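Local coordinates for protein aldose 1-epimerase (Caenorhabditis elegans, PDB 1LUR) that probably catalyses the interconversion of the alpha and beta anomers of aldose sugars such as galactose, at residues A184-M190 / F218-L224; N239-I243 / Q305-A309; S253-R257 / S268-S272; S263-L267 / T334-V338; L278-L284 / K295-L300. The contacts are given in a common frame with arbitrary orientation. Numbering follows the deposited sequence.

Contact 1 (A184-M190 / F218-L224); sequences AEHFLEM and FRSGKQL
Residues 187-190 form an extended strand, flanked antiparallel by the short strand 222-223. F187 and Q223 form the non-hydrogen-bonded pair (CA-CA 4.1 Å); L188 and K222 form the hydrogen-bonded one (CA-CA 5.5 Å), with L188 N to K222 O at 2.7 Å and K222 N to L188 O at 3.0 Å. Beyond this pair L224 N gives to H186 O (3.0 Å). At the other end a type I turn, F218 to G221, brings F218 O within 2.9 Å of M190 N, and the same oxygen accepts G221 N at 3.0 Å, so one carbonyl serves both turn and sheet. On the other edge, backbone bonds join F187 to W259 and E189 to R257 of strand 256-259. Glycine suits position 221 because its phi is positive and a CB would clash with E189 OE1. The Q223 NE2 donates to E185 O (3.0 Å) and weakly to E185 OE1 (3.0 Å), while Q223 CG lies over the F187 ring, 3.5 Å from its centroid, a CH-pi contact. The R219 guanidinium makes salt bridges with D217 and D193. On the face opposite F187 and Q223, L188 (chi1 t) sets CD2 4.0 Å from the F218 ring centroid and 3.7 Å from L224 CD2, all buried apolar groups. Strand 222-223 is outermost in a large antiparallel sheet, and L188 and M190 pack inward on strand 275-279.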
# COMPACT_ATOMS: atom_id res chain seq x y z
N ALA A 184 -12.01 -7.38 -12.63
CA ALA A 184 -13.08 -8.28 -12.22
C ALA A 184 -12.74 -9.74 -12.53
O ALA A 184 -13.07 -10.64 -11.76
CB ALA A 184 -14.38 -7.90 -12.92
N GLU A 185 -12.05 -9.96 -13.64
CA GLU A 185 -11.67 -11.31 -14.05
C GLU A 185 -10.42 -11.85 -13.35
O GLU A 185 -10.18 -13.06 -13.36
CB GLU A 185 -11.49 -11.36 -15.57
CG GLU A 185 -12.76 -11.06 -16.34
CD GLU A 185 -13.84 -12.11 -16.12
OE1 GLU A 185 -13.65 -13.27 -16.55
OE2 GLU A 185 -14.88 -11.78 -15.51
N HIS A 186 -9.63 -10.96 -12.75
CA HIS A 186 -8.42 -11.40 -12.06
C HIS A 186 -8.78 -12.36 -10.93
O HIS A 186 -9.85 -12.25 -10.32
CB HIS A 186 -7.67 -10.21 -11.47
CG HIS A 186 -6.87 -9.44 -12.46
ND1 HIS A 186 -7.42 -8.82 -13.55
CD2 HIS A 186 -5.54 -9.17 -12.51
CE1 HIS A 186 -6.48 -8.19 -14.23
NE2 HIS A 186 -5.33 -8.39 -13.62
N PHE A 187 -7.89 -13.30 -10.65
CA PHE A 187 -8.12 -14.26 -9.59
C PHE A 187 -7.35 -13.81 -8.37
O PHE A 187 -6.25 -13.25 -8.50
CB PHE A 187 -7.64 -15.66 -9.99
CG PHE A 187 -8.58 -16.40 -10.90
CD1 PHE A 187 -8.77 -15.99 -12.22
CD2 PHE A 187 -9.27 -17.51 -10.43
CE1 PHE A 187 -9.63 -16.69 -13.06
CE2 PHE A 187 -10.14 -18.21 -11.26
CZ PHE A 187 -10.32 -17.80 -12.58
N LEU A 188 -7.91 -14.04 -7.19
CA LEU A 188 -7.25 -13.65 -5.96
C LEU A 188 -7.42 -14.73 -4.92
O LEU A 188 -8.51 -15.29 -4.75
CB LEU A 188 -7.84 -12.33 -5.44
CG LEU A 188 -7.18 -11.68 -4.22
CD1 LEU A 188 -5.72 -11.33 -4.53
CD2 LEU A 188 -7.95 -10.43 -3.84
N GLU A 189 -6.33 -15.05 -4.22
CA GLU A 189 -6.35 -16.07 -3.18
C GLU A 189 -5.59 -15.52 -1.98
O GLU A 189 -4.43 -15.10 -2.11
CB GLU A 189 -5.70 -17.36 -3.69
CG GLU A 189 -5.63 -18.46 -2.64
CD GLU A 189 -5.57 -19.84 -3.26
OE1 GLU A 189 -6.57 -20.26 -3.87
OE2 GLU A 189 -4.52 -20.50 -3.14
N MSE A 190 -6.23 -15.53 -0.82
CA MSE A 190 -5.61 -15.03 0.39
C MSE A 190 -5.78 -15.91 1.61
O MSE A 190 -6.83 -16.53 1.81
CB MSE A 190 -6.17 -13.65 0.74
CG MSE A 190 -5.28 -12.49 0.40
SE MSE A 190 -5.76 -10.96 1.50
CE MSE A 190 -4.61 -11.30 3.01
N PHE A 218 -11.46 -15.37 0.18
CA PHE A 218 -10.61 -15.59 -0.99
C PHE A 218 -9.69 -16.76 -0.70
O PHE A 218 -8.72 -16.99 -1.42
CB PHE A 218 -9.75 -14.35 -1.27
CG PHE A 218 -10.52 -13.15 -1.73
CD1 PHE A 218 -10.99 -13.06 -3.03
CD2 PHE A 218 -10.78 -12.09 -0.86
CE1 PHE A 218 -11.70 -11.94 -3.47
CE2 PHE A 218 -11.48 -10.96 -1.28
CZ PHE A 218 -11.95 -10.89 -2.59
N ARG A 219 -10.00 -17.50 0.36
CA ARG A 219 -9.20 -18.65 0.74
C ARG A 219 -9.13 -19.75 -0.31
O ARG A 219 -8.21 -20.57 -0.30
CB ARG A 219 -9.71 -19.23 2.07
CG ARG A 219 -9.43 -18.32 3.27
CD ARG A 219 -10.03 -18.86 4.56
NE ARG A 219 -11.49 -18.73 4.60
CZ ARG A 219 -12.24 -19.05 5.64
NH1 ARG A 219 -11.69 -19.53 6.75
NH2 ARG A 219 -13.56 -18.89 5.59
N SER A 220 -10.10 -19.76 -1.23
CA SER A 220 -10.14 -20.77 -2.28
C SER A 220 -9.73 -20.21 -3.64
O SER A 220 -9.76 -20.92 -4.65
CB SER A 220 -11.54 -21.37 -2.38
OG SER A 220 -12.50 -20.36 -2.68
N GLY A 221 -9.36 -18.94 -3.67
CA GLY A 221 -8.96 -18.31 -4.92
C GLY A 221 -10.11 -18.19 -5.90
O GLY A 221 -10.56 -19.18 -6.47
N LYS A 222 -10.58 -16.96 -6.10
CA LYS A 222 -11.68 -16.71 -7.02
C LYS A 222 -11.46 -15.40 -7.75
O LYS A 222 -10.51 -14.68 -7.47
CB LYS A 222 -13.01 -16.65 -6.26
CG LYS A 222 -13.11 -15.49 -5.27
CD LYS A 222 -14.57 -15.15 -4.98
CE LYS A 222 -14.71 -14.01 -3.98
NZ LYS A 222 -14.29 -14.41 -2.61
N GLN A 223 -12.34 -15.09 -8.69
CA GLN A 223 -12.22 -13.85 -9.44
C GLN A 223 -12.85 -12.72 -8.64
O GLN A 223 -13.86 -12.92 -7.96
CB GLN A 223 -12.90 -13.98 -10.80
CG GLN A 223 -12.18 -14.90 -11.77
CD GLN A 223 -12.99 -15.17 -13.01
OE1 GLN A 223 -14.06 -15.78 -12.94
NE2 GLN A 223 -12.50 -14.71 -14.16
N LEU A 224 -12.26 -11.53 -8.74
CA LEU A 224 -12.77 -10.37 -8.02
C LEU A 224 -14.22 -10.04 -8.32
O LEU A 224 -14.95 -9.59 -7.44
CB LEU A 224 -11.89 -9.16 -8.30
CG LEU A 224 -10.47 -9.27 -7.73
CD1 LEU A 224 -9.66 -8.06 -8.14
CD2 LEU A 224 -10.55 -9.38 -6.21

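Contact 2 (N239-I243 / Q305-A309); sequences NDLVI and QFHSA
The D240 carboxylate overlaps the start of the S308 residue, taking both its donors at once: OD2 receives S308 N at 2.7 Å (N-H...O angle 159°) and OD1 receives S308 OG at 2.8 Å. An aspartate suits this place because its two oxygens, on a short side chain with chi1 near -80° (m), match a main-chain amide and a hydroxyl on one residue. S308 carries its CA-to-CB bond toward the strand, with chi1 m. The 239-243 backbone is extended, D240 at phi/psi -92/124, whereas 305-309 is an irregular run leaving the end of a strand; the closest CA pair is D240 with H307, 6.7 Å apart. D240 lies in the antiparallel sheet whose strands run 300-305, 275-279, 238-243 in order, so its side chain reaches the peptide that follows a strand two places away, across strand 275-279, and OD1 also accepts a hydrogen bond from H277 of that intervening strand. Such sheets make up the beta-sandwich of the galactose mutarotase fold. Q305 (chi1 p, chi2 t) bonds back within its own segment: NE2 donates to F306 O at 3.0 Å and, weakly, to S308 OG at 2.8 Å, so the serine hydroxyl both gives and receives. V242 CG2 lies 4.1 Å from H307 NE2, a loose van der Waals contact, and the H307 ring meets F316.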
# COMPACT_ATOMS: atom_id res chain seq x y z
N ASN A 239 -11.35 -3.06 2.25
CA ASN A 239 -11.25 -3.47 3.64
C ASN A 239 -9.91 -4.10 3.99
O ASN A 239 -9.10 -4.41 3.12
CB ASN A 239 -12.33 -4.51 3.97
CG ASN A 239 -13.71 -4.05 3.60
OD1 ASN A 239 -14.55 -3.85 4.48
ND2 ASN A 239 -13.97 -3.88 2.31
N ASP A 240 -9.74 -4.31 5.29
CA ASP A 240 -8.55 -4.91 5.87
C ASP A 240 -8.78 -6.41 5.97
O ASP A 240 -9.76 -6.85 6.57
CB ASP A 240 -8.34 -4.40 7.30
CG ASP A 240 -7.70 -3.03 7.37
OD1 ASP A 240 -7.83 -2.22 6.42
OD2 ASP A 240 -7.07 -2.76 8.41
N LEU A 241 -7.89 -7.21 5.38
CA LEU A 241 -8.04 -8.66 5.44
C LEU A 241 -6.93 -9.14 6.37
O LEU A 241 -5.74 -9.02 6.07
CB LEU A 241 -7.90 -9.28 4.04
CG LEU A 241 -9.19 -9.41 3.21
CD1 LEU A 241 -10.06 -10.50 3.81
CD2 LEU A 241 -9.95 -8.09 3.19
N VAL A 242 -7.33 -9.68 7.53
CA VAL A 242 -6.37 -10.17 8.51
C VAL A 242 -5.69 -11.46 8.08
O VAL A 242 -6.35 -12.48 7.88
CB VAL A 242 -7.04 -10.38 9.89
CG1 VAL A 242 -5.99 -10.75 10.93
CG2 VAL A 242 -7.76 -9.12 10.30
N ILE A 243 -4.37 -11.39 7.96
CA ILE A 243 -3.57 -12.54 7.55
C ILE A 243 -3.52 -13.65 8.59
O ILE A 243 -3.19 -13.41 9.76
CB ILE A 243 -2.12 -12.11 7.25
CG1 ILE A 243 -2.09 -11.10 6.11
CG2 ILE A 243 -1.28 -13.34 6.93
CD1 ILE A 243 -0.70 -10.55 5.81
N GLN A 305 -0.32 -3.57 5.73
CA GLN A 305 -0.22 -2.56 6.79
C GLN A 305 -0.74 -3.12 8.10
O GLN A 305 -1.12 -4.29 8.18
CB GLN A 305 -1.12 -1.38 6.41
CG GLN A 305 -2.59 -1.85 6.30
CD GLN A 305 -3.60 -0.74 6.03
OE1 GLN A 305 -3.57 -0.09 4.98
NE2 GLN A 305 -4.52 -0.54 6.97
N PHE A 306 -0.78 -2.26 9.12
CA PHE A 306 -1.28 -2.65 10.43
C PHE A 306 -2.77 -2.33 10.29
O PHE A 306 -3.15 -1.56 9.41
CB PHE A 306 -0.70 -1.80 11.56
CG PHE A 306 0.69 -2.16 11.95
CD1 PHE A 306 1.78 -1.45 11.46
CD2 PHE A 306 0.92 -3.22 12.83
CE1 PHE A 306 3.08 -1.79 11.83
CE2 PHE A 306 2.22 -3.57 13.20
CZ PHE A 306 3.30 -2.86 12.71
N HIS A 307 -3.59 -2.91 11.16
CA HIS A 307 -5.03 -2.65 11.09
C HIS A 307 -5.36 -1.18 10.96
O HIS A 307 -4.75 -0.33 11.63
CB HIS A 307 -5.73 -3.16 12.36
CG HIS A 307 -5.56 -4.62 12.60
ND1 HIS A 307 -4.32 -5.22 12.75
CD2 HIS A 307 -6.47 -5.61 12.76
CE1 HIS A 307 -4.48 -6.51 12.99
NE2 HIS A 307 -5.78 -6.77 13.00
N SER A 308 -6.33 -0.87 10.12
CA SER A 308 -6.74 0.51 9.91
C SER A 308 -7.38 1.00 11.22
O SER A 308 -8.03 0.22 11.93
CB SER A 308 -7.75 0.59 8.77
OG SER A 308 -7.18 0.21 7.54
N ALA A 309 -7.17 2.27 11.56
CA ALA A 309 -7.73 2.86 12.79
C ALA A 309 -7.15 2.26 14.07
O ALA A 309 -7.76 2.37 15.13
CB ALA A 309 -9.26 2.72 12.80

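Contact 3 (S253-R257 / S268-S272); sequences STYLR and SITTS
A beta hairpin, strands 256-259 and 265-271, holds this contact at its open end, where the first strand is entered through a classic beta bulge. R257 and S268 make an antiparallel non-hydrogen-bonded pair (CA-CA 4.3 Å), L256 and I269 a hydrogen-bonded one (CA-CA 5.1 Å), in which I269 N gives to L256 O at 2.8 Å. I269 O is then shared by two amides: Y255 N at 2.9 Å, nearly linear, and L256 N at 3.4 Å, weakly. Y255 and L256 thus both face I269, the extra residue being taken up by Y255 at phi/psi -110/-20, close to helical, while L256 (-146/139) is extended. The bulge turns 253-254 off the strand line, and there side chains take over: T270 OG1 donates to S253 O (2.8 Å), a bond for which threonine is apt because it combines a hydroxyl with beta-favouring branching. Water 1 joins T254 OG1 (2.5 Å) to S268 OG (2.7 Å). On the inner face L256 CD2 meets I269 CD1 at 4.0 Å, both continuing into the core of the sandwich. T271 OG1 is bonded to E330 O of the adjoining strand 327-337, and R257 pairs with E191 in strand 187-192.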
# COMPACT_ATOMS: atom_id res chain seq x y z
N SER A 253 6.27 -17.62 3.95
CA SER A 253 5.08 -18.21 3.33
C SER A 253 4.25 -17.16 2.61
O SER A 253 4.13 -16.02 3.06
CB SER A 253 4.23 -18.90 4.40
OG SER A 253 3.08 -19.50 3.83
N THR A 254 3.67 -17.55 1.47
CA THR A 254 2.85 -16.65 0.68
C THR A 254 1.49 -16.47 1.35
O THR A 254 0.86 -17.45 1.76
CB THR A 254 2.63 -17.20 -0.74
OG1 THR A 254 3.90 -17.33 -1.40
CG2 THR A 254 1.73 -16.27 -1.55
N TYR A 255 1.04 -15.23 1.46
CA TYR A 255 -0.25 -14.94 2.08
C TYR A 255 -1.27 -14.48 1.06
O TYR A 255 -2.48 -14.54 1.31
CB TYR A 255 -0.10 -13.87 3.15
CG TYR A 255 0.84 -14.25 4.25
CD1 TYR A 255 0.74 -15.48 4.89
CD2 TYR A 255 1.83 -13.37 4.68
CE1 TYR A 255 1.60 -15.84 5.92
CE2 TYR A 255 2.70 -13.71 5.71
CZ TYR A 255 2.57 -14.95 6.33
OH TYR A 255 3.43 -15.29 7.35
N LEU A 256 -0.79 -14.02 -0.08
CA LEU A 256 -1.66 -13.54 -1.14
C LEU A 256 -1.10 -13.85 -2.53
O LEU A 256 0.10 -13.70 -2.77
CB LEU A 256 -1.88 -12.04 -0.99
CG LEU A 256 -2.62 -11.29 -2.11
CD1 LEU A 256 -3.19 -9.99 -1.56
CD2 LEU A 256 -1.67 -11.01 -3.27
N ARG A 257 -1.99 -14.27 -3.42
CA ARG A 257 -1.63 -14.60 -4.80
C ARG A 257 -2.66 -13.89 -5.67
O ARG A 257 -3.87 -14.10 -5.51
CB ARG A 257 -1.69 -16.12 -5.01
CG ARG A 257 -0.90 -16.90 -3.96
CD ARG A 257 -1.21 -18.39 -4.01
NE ARG A 257 -0.69 -19.11 -2.84
CZ ARG A 257 -1.12 -18.93 -1.59
NH1 ARG A 257 -2.08 -18.05 -1.34
NH2 ARG A 257 -0.59 -19.63 -0.60
N SER A 268 2.65 -12.81 -6.04
CA SER A 268 2.48 -13.44 -4.74
C SER A 268 3.12 -12.50 -3.73
O SER A 268 4.14 -11.87 -4.02
CB SER A 268 3.17 -14.81 -4.70
OG SER A 268 4.58 -14.67 -4.65
N ILE A 269 2.52 -12.40 -2.55
CA ILE A 269 3.05 -11.52 -1.52
C ILE A 269 3.22 -12.16 -0.15
O ILE A 269 2.44 -13.02 0.26
CB ILE A 269 2.13 -10.28 -1.34
CG1 ILE A 269 2.14 -9.43 -2.61
CG2 ILE A 269 2.56 -9.47 -0.12
CD1 ILE A 269 1.16 -8.27 -2.57
N THR A 270 4.26 -11.73 0.55
CA THR A 270 4.56 -12.21 1.88
C THR A 270 4.95 -10.91 2.58
O THR A 270 5.65 -10.07 2.00
CB THR A 270 5.72 -13.23 1.91
OG1 THR A 270 5.81 -13.78 3.23
CG2 THR A 270 7.04 -12.57 1.57
N THR A 271 4.46 -10.71 3.79
CA THR A 271 4.78 -9.48 4.51
C THR A 271 4.82 -9.69 6.00
O THR A 271 4.24 -10.64 6.53
CB THR A 271 3.75 -8.38 4.18
OG1 THR A 271 4.01 -7.22 4.99
CG2 THR A 271 2.33 -8.87 4.46
N SER A 272 5.51 -8.79 6.68
CA SER A 272 5.64 -8.84 8.13
C SER A 272 4.39 -8.21 8.73
O SER A 272 4.07 -8.45 9.90
CB SER A 272 6.88 -8.07 8.57
OG SER A 272 6.87 -6.75 8.05
O HOH W 1 4.94 -15.14 -1.97

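Contact 4 (S263-L267 / T334-V338); sequences SGIEL and TFSHV
Strands 265-267 and 334-337 run antiparallel, their axes 4.6 Å apart at closest approach with directions 150° from each other. E266 faces S336 as the hydrogen-bonded pair (CA-CA 5.2 Å): E266 N to S336 O 2.9 Å and S336 N to E266 O 3.1 Å. It is framed by two non-hydrogen-bonded pairs, I265 with H337 (CA-CA 4.8 Å) and L267 with F335 (CA-CA 4.9 Å). A third bond, V338 N to G264 O at 3.0 Å, extends the pairing past the strand end. G264 takes phi/psi 72/7, a left-handed conformation easy for glycine, as the chain turns into I265. S263 OG, weakly bonded to I265 N at 3.4 Å, is also hydrogen-bonded to L177 O. These are neighbouring central strands of the nine-stranded antiparallel sheet of the mutarotase sandwich, and the C-terminal strand 327-337 lies between 265-271 and 152-160. On one face sit I265, L267, F335 and H337: L267 CD1 touches F335 CE2 at 3.8 Å, apolar groups in the buried layer, while H337 NE2 bonds to P40 O and its ring meets F39. E266 and S336 face the other way, where the E266 side chain, partly exposed, lies against R257 and W259. Water 2 lies there, donating to T334 O at 2.6 Å and weakly to E266 O at 3.3 Å, and hydrogen-bonded to S336 OG at 2.7 Å.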
# COMPACT_ATOMS: atom_id res chain seq x y z
N SER A 263 -3.01 -12.51 -19.20
CA SER A 263 -1.59 -12.23 -19.41
C SER A 263 -0.69 -13.32 -18.83
O SER A 263 0.51 -13.35 -19.10
CB SER A 263 -1.21 -10.89 -18.79
OG SER A 263 -1.39 -10.91 -17.39
N GLY A 264 -1.27 -14.19 -18.02
CA GLY A 264 -0.50 -15.26 -17.42
C GLY A 264 0.45 -14.78 -16.34
O GLY A 264 1.26 -15.55 -15.82
N ILE A 265 0.35 -13.50 -15.99
CA ILE A 265 1.21 -12.93 -14.95
C ILE A 265 0.62 -13.16 -13.57
O ILE A 265 -0.58 -12.97 -13.35
CB ILE A 265 1.43 -11.41 -15.16
CG1 ILE A 265 2.23 -11.17 -16.44
CG2 ILE A 265 2.16 -10.82 -13.96
CD1 ILE A 265 2.43 -9.71 -16.76
N GLU A 266 1.47 -13.56 -12.63
CA GLU A 266 1.02 -13.81 -11.27
C GLU A 266 1.87 -13.02 -10.29
O GLU A 266 3.05 -12.77 -10.53
CB GLU A 266 1.10 -15.31 -10.96
CG GLU A 266 0.76 -15.68 -9.54
CD GLU A 266 0.58 -17.17 -9.36
OE1 GLU A 266 0.48 -17.63 -8.20
OE2 GLU A 266 0.54 -17.89 -10.38
N LEU A 267 1.24 -12.61 -9.19
CA LEU A 267 1.90 -11.84 -8.14
C LEU A 267 1.61 -12.51 -6.81
O LEU A 267 0.45 -12.78 -6.49
CB LEU A 267 1.37 -10.41 -8.12
CG LEU A 267 1.61 -9.61 -6.83
CD1 LEU A 267 3.11 -9.40 -6.66
CD2 LEU A 267 0.88 -8.27 -6.88
N THR A 334 6.58 -11.22 -5.38
CA THR A 334 7.25 -12.14 -6.29
C THR A 334 6.43 -12.23 -7.56
O THR A 334 5.24 -12.51 -7.52
CB THR A 334 7.37 -13.56 -5.69
OG1 THR A 334 8.15 -13.52 -4.49
CG2 THR A 334 8.04 -14.50 -6.69
N PHE A 335 7.08 -11.97 -8.70
CA PHE A 335 6.40 -12.02 -9.98
C PHE A 335 6.77 -13.30 -10.72
O PHE A 335 7.94 -13.69 -10.76
CB PHE A 335 6.78 -10.80 -10.81
CG PHE A 335 6.48 -9.50 -10.13
CD1 PHE A 335 7.44 -8.87 -9.33
CD2 PHE A 335 5.21 -8.92 -10.23
CE1 PHE A 335 7.14 -7.70 -8.64
CE2 PHE A 335 4.91 -7.75 -9.54
CZ PHE A 335 5.87 -7.14 -8.75
N SER A 336 5.77 -13.96 -11.29
CA SER A 336 5.98 -15.20 -12.02
C SER A 336 4.88 -15.40 -13.05
O SER A 336 4.15 -14.47 -13.39
CB SER A 336 5.97 -16.38 -11.05
OG SER A 336 4.70 -16.51 -10.44
N HIS A 337 4.76 -16.63 -13.55
CA HIS A 337 3.74 -16.95 -14.54
C HIS A 337 2.93 -18.16 -14.10
O HIS A 337 3.45 -19.09 -13.49
CB HIS A 337 4.38 -17.21 -15.90
CG HIS A 337 5.10 -16.03 -16.47
ND1 HIS A 337 6.38 -15.68 -16.08
CD2 HIS A 337 4.72 -15.10 -17.38
CE1 HIS A 337 6.75 -14.59 -16.73
NE2 HIS A 337 5.77 -14.22 -17.52
N VAL A 338 1.64 -18.14 -14.42
CA VAL A 338 0.75 -19.23 -14.07
C VAL A 338 0.85 -20.33 -15.13
O VAL A 338 0.20 -20.27 -16.18
CB VAL A 338 -0.71 -18.73 -13.96
CG1 VAL A 338 -1.09 -17.93 -15.20
CG2 VAL A 338 -1.66 -19.90 -13.78
O HOH W 2 4.36 -14.86 -8.28

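Contact 5 (L278-L284 / K295-L300); sequences LYASKFL and KANKAL. With SO4 (sulfate ion), chain C.
Two residues with left-handed backbones face each other here, S281 (phi/psi 56/36) and N297 (53/28), their CA atoms 4.7 Å apart, and a backbone hydrogen bond, N297 N to S281 O at 3.0 Å, joins the segments. S281 begins a type I turn to L284; N297 is the third residue of a type II turn from K295 to K298, a position where asparagine accepts positive phi well. N297 CA also comes 3.0 Å from A280 O in a CA-H...O contact. L278 CB meets L300 CD1 at 4.4 Å. The first turn's own bond, L284 N to S281 O, is weak at 3.4 Å, and Y279 OH accepts F283 N at 2.9 Å. K282 (chi1 to chi3 t, chi4 m) brings NZ 2.8 Å from sulfate O1, a hydrogen bond; the ion probably comes from the crystallisation liquor. The turns lie where strand 275-279 ends and strand 300-305 begins, neighbours in one sheet, with L278 and L300 packing on L188 of strand 187-192.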
# COMPACT_ATOMS: atom_id res chain seq x y z
N LEU A 278 -7.25 -4.29 0.92
CA LEU A 278 -7.57 -4.45 -0.49
C LEU A 278 -8.62 -3.42 -0.89
O LEU A 278 -9.68 -3.34 -0.28
CB LEU A 278 -8.13 -5.85 -0.75
CG LEU A 278 -7.28 -7.04 -0.27
CD1 LEU A 278 -8.06 -8.34 -0.45
CD2 LEU A 278 -5.97 -7.07 -1.05
N TYR A 279 -8.31 -2.63 -1.92
CA TYR A 279 -9.22 -1.61 -2.41
C TYR A 279 -9.45 -1.84 -3.90
O TYR A 279 -8.54 -1.68 -4.72
CB TYR A 279 -8.64 -0.21 -2.17
CG TYR A 279 -9.43 0.90 -2.82
CD1 TYR A 279 -10.80 1.02 -2.63
CD2 TYR A 279 -8.79 1.84 -3.63
CE1 TYR A 279 -11.52 2.05 -3.23
CE2 TYR A 279 -9.50 2.87 -4.23
CZ TYR A 279 -10.87 2.97 -4.03
OH TYR A 279 -11.57 3.99 -4.63
N ALA A 280 -10.68 -2.23 -4.25
CA ALA A 280 -11.05 -2.50 -5.63
C ALA A 280 -11.10 -1.30 -6.57
O ALA A 280 -11.66 -1.40 -7.67
CB ALA A 280 -12.39 -3.25 -5.66
N SER A 281 -10.55 -0.17 -6.16
CA SER A 281 -10.54 1.02 -7.00
C SER A 281 -11.92 1.50 -7.48
O SER A 281 -12.06 2.01 -8.59
CB SER A 281 -9.62 0.75 -8.20
OG SER A 281 -9.60 1.83 -9.11
N LYS A 282 -12.92 1.36 -6.62
CA LYS A 282 -14.29 1.77 -6.95
C LYS A 282 -14.49 3.25 -7.28
O LYS A 282 -15.27 3.59 -8.16
CB LYS A 282 -15.23 1.38 -5.81
CG LYS A 282 -16.68 1.81 -6.02
CD LYS A 282 -17.53 1.44 -4.80
CE LYS A 282 -18.99 1.83 -4.99
NZ LYS A 282 -19.15 3.29 -5.18
N PHE A 283 -13.78 4.13 -6.57
CA PHE A 283 -13.91 5.57 -6.79
C PHE A 283 -12.82 6.21 -7.65
O PHE A 283 -12.60 7.42 -7.58
CB PHE A 283 -13.98 6.28 -5.44
CG PHE A 283 -15.12 5.82 -4.58
CD1 PHE A 283 -16.42 6.26 -4.82
CD2 PHE A 283 -14.90 4.92 -3.54
CE1 PHE A 283 -17.49 5.81 -4.04
CE2 PHE A 283 -15.96 4.46 -2.75
CZ PHE A 283 -17.26 4.90 -3.01
N LEU A 284 -12.13 5.41 -8.46
CA LEU A 284 -11.07 5.94 -9.31
C LEU A 284 -11.64 6.54 -10.59
O LEU A 284 -12.66 6.08 -11.11
CB LEU A 284 -10.07 4.83 -9.65
CG LEU A 284 -8.87 5.23 -10.51
CD1 LEU A 284 -8.05 6.30 -9.80
CD2 LEU A 284 -8.02 4.00 -10.79
N LYS A 295 -11.10 3.91 -14.76
CA LYS A 295 -12.48 3.98 -14.30
C LYS A 295 -12.70 3.01 -13.15
O LYS A 295 -11.77 2.35 -12.69
CB LYS A 295 -13.42 3.66 -15.47
CG LYS A 295 -14.71 4.47 -15.51
CD LYS A 295 -15.36 4.38 -16.89
CE LYS A 295 -16.60 5.26 -17.02
NZ LYS A 295 -17.76 4.75 -16.24
N ALA A 296 -13.94 2.94 -12.67
CA ALA A 296 -14.29 2.05 -11.56
C ALA A 296 -13.72 0.64 -11.70
O ALA A 296 -13.71 0.06 -12.78
CB ALA A 296 -15.80 1.99 -11.41
N ASN A 297 -13.25 0.11 -10.57
CA ASN A 297 -12.67 -1.23 -10.51
C ASN A 297 -11.54 -1.49 -11.51
O ASN A 297 -11.31 -2.64 -11.91
CB ASN A 297 -13.77 -2.29 -10.67
CG ASN A 297 -14.86 -2.18 -9.62
OD1 ASN A 297 -14.58 -2.07 -8.42
ND2 ASN A 297 -16.11 -2.21 -10.06
N LYS A 298 -10.84 -0.44 -11.91
CA LYS A 298 -9.74 -0.57 -12.86
C LYS A 298 -8.61 -1.45 -12.33
O LYS A 298 -8.12 -2.34 -13.02
CB LYS A 298 -9.18 0.81 -13.22
CG LYS A 298 -7.82 0.78 -13.92
CD LYS A 298 -7.86 0.01 -15.22
CE LYS A 298 -6.50 0.02 -15.92
NZ LYS A 298 -6.52 -0.74 -17.21
N ALA A 299 -8.18 -1.18 -11.10
CA ALA A 299 -7.10 -1.97 -10.51
C ALA A 299 -7.41 -2.42 -9.09
O ALA A 299 -8.50 -2.19 -8.56
CB ALA A 299 -5.80 -1.17 -10.53
N LEU A 300 -6.44 -3.08 -8.49
CA LEU A 300 -6.58 -3.57 -7.13
C LEU A 300 -5.45 -3.01 -6.28
O LEU A 300 -4.29 -3.36 -6.48
CB LEU A 300 -6.52 -5.10 -7.10
CG LEU A 300 -6.61 -5.73 -5.70
CD1 LEU A 300 -8.00 -5.50 -5.14
CD2 LEU A 300 -6.31 -7.21 -5.78
S SO4 C . -21.84 5.31 -3.51
O1 SO4 C . -21.72 4.33 -4.61
O2 SO4 C . -21.22 6.58 -3.92
O3 SO4 C . -23.27 5.52 -3.20
O4 SO4 C . -21.15 4.79 -2.31

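From the N terminus, contact 1 comes first, closing the loop between residues 190 and 218 before any other begins. Contact 2 opens at N239 and closes only at Q305, so contacts 3 and 5 nest inside it. Contact 3 is a short hairpin closure, and contact 4, which opens within that hairpin at S263 and ends close to the C terminus, crosses both contact 3 and contact 2, with contact 5 nested within it too. Contacts 1, 3 and 4 belong to one sheet, E189 O meeting R257 N and S268 O meeting T334 N. Contacts 2 and 5 reach a second sheet, through neighbouring strands 238-243 and 275-279; M190, L256 and L278 pack where the two layers meet.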